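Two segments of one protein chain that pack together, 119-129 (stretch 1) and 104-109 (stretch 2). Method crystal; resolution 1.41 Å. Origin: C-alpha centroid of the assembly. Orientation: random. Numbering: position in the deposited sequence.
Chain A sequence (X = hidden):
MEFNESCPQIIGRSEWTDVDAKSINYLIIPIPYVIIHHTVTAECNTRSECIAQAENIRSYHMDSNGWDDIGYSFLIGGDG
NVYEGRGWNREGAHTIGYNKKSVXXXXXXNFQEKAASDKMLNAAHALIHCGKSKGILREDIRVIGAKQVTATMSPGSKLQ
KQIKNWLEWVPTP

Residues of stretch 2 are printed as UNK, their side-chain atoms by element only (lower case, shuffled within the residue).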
ATOM      1  N   LYS A 119      -8.846  12.548   2.197  1.00 11.85           N
ATOM      2  CA  LYS A 119      -8.797  12.059   0.823  1.00 12.69           C
ATOM      3  C   LYS A 119      -7.904  10.820   0.684  1.00 10.99           C
ATOM      4  O   LYS A 119      -8.190   9.960  -0.141  1.00 10.96           O
ATOM      5  CB  LYS A 119      -8.485  13.144  -0.209  1.00 15.12           C
ATOM      6  CG  LYS A 119      -7.077  13.657  -0.133  1.00 16.59           C
ATOM      7  CD  LYS A 119      -6.900  15.061  -0.701  1.00 22.39           C
ATOM      8  CE  LYS A 119      -7.711  15.384  -1.946  1.00 25.48           C
ATOM      9  NZ  LYS A 119      -7.250  16.607  -2.612  1.00 19.12           N
ATOM     10  N   MET A 120      -6.859  10.703   1.515  1.00 10.39           N
ATOM     11  CA  MET A 120      -6.007   9.502   1.492  1.00 10.05           C
ATOM     12  C   MET A 120      -6.755   8.316   2.079  1.00  9.14           C
ATOM     13  O   MET A 120      -6.773   7.237   1.485  1.00  9.21           O
ATOM     14  CB  MET A 120      -4.694   9.692   2.271  1.00 10.06           C
ATOM     15  CG  MET A 120      -3.804  10.812   1.739  1.00 10.51           C
ATOM     16  SD  MET A 120      -2.292  10.932   2.713  1.00 11.56           S
ATOM     17  CE  MET A 120      -1.243   9.708   1.954  1.00 11.65           C
ATOM     18  N   LEU A 121      -7.387   8.509   3.240  1.00  9.91           N
ATOM     19  CA  LEU A 121      -8.148   7.415   3.843  1.00 10.05           C
ATOM     20  C   LEU A 121      -9.290   6.946   2.946  1.00  9.54           C
ATOM     21  O   LEU A 121      -9.512   5.728   2.814  1.00  8.88           O
ATOM     22  CB  LEU A 121      -8.693   7.843   5.187  1.00 10.75           C
ATOM     23  CG  LEU A 121      -7.663   7.850   6.306  1.00 13.84           C
ATOM     24  CD1 LEU A 121      -8.224   8.755   7.385  1.00 16.44           C
ATOM     25  CD2 LEU A 121      -7.394   6.408   6.775  1.00 15.62           C
ATOM     26  N   ASN A 122      -9.988   7.884   2.312  1.00  9.92           N
ATOM     27  CA  ASN A 122     -11.080   7.522   1.422  1.00 11.46           C
ATOM     28  C   ASN A 122     -10.586   6.746   0.199  1.00 11.47           C
ATOM     29  O   ASN A 122     -11.209   5.765  -0.211  1.00 10.93           O
ATOM     30  CB  ASN A 122     -11.893   8.749   1.013  1.00 14.02           C
ATOM     31  CG  ASN A 122     -13.250   8.378   0.457  1.00 19.05           C
ATOM     32  OD1 ASN A 122     -13.368   8.103  -0.725  1.00 23.26           O
ATOM     33  ND2 ASN A 122     -14.283   8.349   1.315  1.00 22.58           N
ATOM     34  N   ALA A 123      -9.465   7.155  -0.380  1.00 10.66           N
ATOM     35  CA  ALA A 123      -8.900   6.422  -1.525  1.00  9.94           C
ATOM     36  C   ALA A 123      -8.532   4.985  -1.151  1.00  9.02           C
ATOM     37  O   ALA A 123      -8.834   4.026  -1.882  1.00  9.82           O
ATOM     38  CB  ALA A 123      -7.682   7.153  -2.103  1.00 11.03           C
ATOM     39  N   ALA A 124      -7.882   4.820  -0.001  1.00  9.02           N
ATOM     40  CA  ALA A 124      -7.518   3.472   0.445  1.00  8.60           C
ATOM     41  C   ALA A 124      -8.750   2.600   0.753  1.00  8.29           C
ATOM     42  O   ALA A 124      -8.791   1.420   0.368  1.00  8.66           O
ATOM     43  CB  ALA A 124      -6.631   3.555   1.670  1.00  9.25           C
ATOM     44  N   HIS A 125      -9.732   3.182   1.427  1.00  8.34           N
ATOM     45  CA  HIS A 125     -10.918   2.371   1.775  1.00  8.61           C
ATOM     46  C   HIS A 125     -11.710   2.016   0.510  1.00  8.70           C
ATOM     47  O   HIS A 125     -12.208   0.888   0.403  1.00  9.85           O
ATOM     48  CB  HIS A 125     -11.778   3.101   2.796  1.00  9.11           C
ATOM     49  CG  HIS A 125     -12.683   2.214   3.594  1.00  9.47           C
ATOM     50  ND1 HIS A 125     -12.365   0.936   4.015  1.00 10.85           N
ATOM     51  CD2 HIS A 125     -13.911   2.490   4.098  1.00  8.58           C
ATOM     52  CE1 HIS A 125     -13.378   0.469   4.746  1.00  9.35           C
ATOM     53  NE2 HIS A 125     -14.314   1.395   4.807  1.00 10.89           N
ATOM     54  N   ALA A 126     -11.760   2.942  -0.458  1.00  8.83           N
ATOM     55  CA  ALA A 126     -12.444   2.687  -1.745  1.00  9.66           C
ATOM     56  C   ALA A 126     -11.702   1.598  -2.526  1.00  9.93           C
ATOM     57  O   ALA A 126     -12.322   0.724  -3.158  1.00 10.67           O
ATOM     58  CB  ALA A 126     -12.587   3.967  -2.565  1.00 10.89           C
ATOM     59  N   LEU A 127     -10.364   1.606  -2.451  1.00  9.94           N
ATOM     60  CA  LEU A 127      -9.571   0.544  -3.059  1.00  9.13           C
ATOM     61  C   LEU A 127      -9.874  -0.837  -2.442  1.00  9.32           C
ATOM     62  O   LEU A 127     -10.030  -1.834  -3.158  1.00 10.26           O
ATOM     63  CB  LEU A 127      -8.055   0.862  -2.924  1.00  9.46           C
ATOM     64  CG  LEU A 127      -7.069  -0.113  -3.601  1.00  9.62           C
ATOM     65  CD1 LEU A 127      -7.229  -0.093  -5.119  1.00  9.73           C
ATOM     66  CD2 LEU A 127      -5.615   0.134  -3.162  1.00 10.36           C
ATOM     67  N   ILE A 128      -9.979  -0.896  -1.105  1.00  9.40           N
ATOM     68  CA  ILE A 128     -10.312  -2.139  -0.416  1.00 10.31           C
ATOM     69  C   ILE A 128     -11.729  -2.572  -0.830  1.00 10.67           C
ATOM     70  O   ILE A 128     -11.942  -3.739  -1.166  1.00 11.28           O
ATOM     71  CB  ILE A 128     -10.154  -1.985   1.114  1.00  9.94           C
ATOM     72  CG1 ILE A 128      -8.668  -1.811   1.473  1.00 10.82           C
ATOM     73  CG2 ILE A 128     -10.726  -3.195   1.840  1.00 10.95           C
ATOM     74  CD1 ILE A 128      -8.456  -1.231   2.840  1.00 11.47           C
ATOM     75  N   HIS A 129     -12.693  -1.643  -0.839  1.00 10.51           N
ATOM     76  CA  HIS A 129     -14.060  -1.984  -1.263  1.00 12.77           C
ATOM     77  C   HIS A 129     -14.123  -2.475  -2.696  1.00 14.01           C
ATOM     78  O   HIS A 129     -14.845  -3.434  -2.962  1.00 14.60           O
ATOM     79  CB  HIS A 129     -14.985  -0.810  -1.021  1.00 13.06           C
ATOM     80  CG  HIS A 129     -15.398  -0.700   0.409  1.00 15.39           C
ATOM     81  ND1 HIS A 129     -16.581  -0.109   0.799  1.00 19.80           N
ATOM     82  CD2 HIS A 129     -14.813  -1.161   1.548  1.00 17.51           C
ATOM     83  CE1 HIS A 129     -16.677  -0.152   2.117  1.00 19.53           C
ATOM     84  NE2 HIS A 129     -15.642  -0.819   2.590  1.00 18.32           N
ATOM     85  N   UNK A 104      -0.022  -4.966   0.197  1.00  8.24           N
ATOM     86  CA  UNK A 104       0.531  -3.947   1.107  1.00  8.00           C
ATOM     87  C   UNK A 104       0.302  -2.557   0.545  1.00  7.27           C
ATOM     88  O   UNK A 104       0.720  -2.275  -0.574  1.00  7.61           O
ATOM     89  N   UNK A 105      -0.403  -1.715   1.292  1.00  7.11           N
ATOM     90  CA  UNK A 105      -0.794  -0.364   0.819  1.00  7.75           C
ATOM     91  C   UNK A 105       0.047   0.629   1.591  1.00  8.22           C
ATOM     92  O   UNK A 105      -0.032   0.717   2.816  1.00  9.17           O
ATOM     93  c   UNK A 105      -4.689  -0.879   0.638  1.00 10.71           C
ATOM     94  c   UNK A 105      -2.285  -0.060   1.088  1.00  8.61           C
ATOM     95  c   UNK A 105      -2.613   1.375   0.667  1.00  9.14           C
ATOM     96  c   UNK A 105      -3.195  -1.039   0.330  1.00  9.82           C
ATOM     97  N   UNK A 106       0.911   1.353   0.860  1.00  7.85           N
ATOM     98  CA  UNK A 106       1.785   2.376   1.491  1.00  8.40           C
ATOM     99  C   UNK A 106       1.202   3.776   1.367  1.00  7.55           C
ATOM    100  O   UNK A 106       1.141   4.320   0.253  1.00  8.17           O
ATOM    101  N   UNK A 107       0.797   4.373   2.495  1.00  7.49           N
ATOM    102  CA  UNK A 107       0.388   5.791   2.538  1.00  7.91           C
ATOM    103  C   UNK A 107       1.668   6.625   2.423  1.00  8.28           C
ATOM    104  O   UNK A 107       2.606   6.434   3.239  1.00  8.55           O
ATOM    105  c   UNK A 107      -2.799   6.650   4.075  1.00  9.01           C
ATOM    106  c   UNK A 107      -2.172   4.327   3.779  1.00  8.31           C
ATOM    107  c   UNK A 107      -4.479   4.946   4.047  1.00  9.14           C
ATOM    108  c   UNK A 107      -3.524   3.961   3.855  1.00  8.40           C
ATOM    109  c   UNK A 107      -1.814   5.681   3.884  1.00  8.29           C
ATOM    110  c   UNK A 107      -0.358   6.118   3.845  1.00  8.50           C
ATOM    111  c   UNK A 107      -4.147   6.282   4.151  1.00  9.46           C
ATOM    112  N   UNK A 108       1.707   7.535   1.451  1.00  8.20           N
ATOM    113  CA  UNK A 108       2.922   8.349   1.251  1.00  8.19           C
ATOM    114  C   UNK A 108       2.975   9.435   2.323  1.00  8.94           C
ATOM    115  O   UNK A 108       2.118  10.329   2.368  1.00  9.97           O
ATOM    116  c   UNK A 108       2.984   8.940  -0.176  1.00  8.05           C
ATOM    117  c   UNK A 108       4.216   9.853  -0.332  1.00  9.77           C
ATOM    118  c   UNK A 108       2.816   8.277  -2.654  1.00  9.53           C
ATOM    119  c   UNK A 108       3.034   7.812  -1.213  1.00  8.69           C
ATOM    120  N   UNK A 109       3.965   9.313   3.222  1.00  8.61           N
ATOM    121  CA  UNK A 109       4.115  10.240   4.335  1.00  9.79           C
ATOM    122  C   UNK A 109       4.603   9.526   5.595  1.00 10.56           C
ATOM    123  O   UNK A 109       4.836   8.300   5.583  1.00 10.12           O
TER

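Position 104 opens the visible part of the strand with backbone atoms alone. No side-chain atom is modelled, and an ideal CB placed here would find nothing of the helix within 5.5 Å, so the residue is Gly104, identified by its empty side chain rather than by any demand of the helix.

Position 105 carries four carbons, forked at the first, with one arm two carbons long. That is the β-branched pattern of isoleucine and excludes leucine, whose fork comes one carbon later. The CA-to-CB bond points toward the helix, and the long arm reaches the last turn of the helical stretch. The residue is Ile105; with chi1 in m and chi2 in t, its CD1 lies 4.0 Å from Leu127 CD2 and 4.2 Å from Ile128 CG1, so the tip of the chain is in contact with two consecutive helix residues.

Position 106 again has no side-chain atoms, and an ideal CB would be beyond 5.5 Å of any atom in the helix. It is Gly106.

Position 107 shows seven carbons, one leading into a six-membered ring, with no oxygen on the ring. The CA-to-CB bond points toward the helix, and the side chain meets Met120, Leu121 and Ala124. The all-carbon ring makes it Phe107. Phe107 CZ approaches Ala124 CB to 3.5 Å, while Phe107 CE2 lies 3.9 Å from Met120 CB and 4.2 Å from Leu121 CD2. The ring also comes near the helix backbone, with Phe107 CE2 3.9 Å from Met120 O.

Position 108, past the end of the strand, has four carbons forked at the first, one arm two carbons long. Its CA-to-CB bond points sideways, and the contact comes instead from its backbone, whose O lies 3.4 Å from Met120 CE. It is Ile108; the nearest approach of its side chain is 4.8 Å, from Ile108 CB to Met120 CE.

Position 109 has no side-chain atoms and makes no contact with the helix; an ideal CB would lie 5.0 Å from Met120 CE. Its phi/psi of 144/180 would jam a CB against the preceding carbonyl oxygen, which by itself calls for glycine: Gly109.

Helix and strand run nearly antiparallel, at 168°, with their axes 10.4 Å apart at closest approach. Alternation along the strand sends Ile105 and Phe107 toward the helix, and the register pairs them with Ala124 and Met120, one helical turn apart. No hydrogen bond crosses the interface. The 353 Å² buried, summed over both sides, is essentially apolar packing, with Phe107 contributing the largest share of any residue.

Stretch 2, residues 104-109: GIGFIG
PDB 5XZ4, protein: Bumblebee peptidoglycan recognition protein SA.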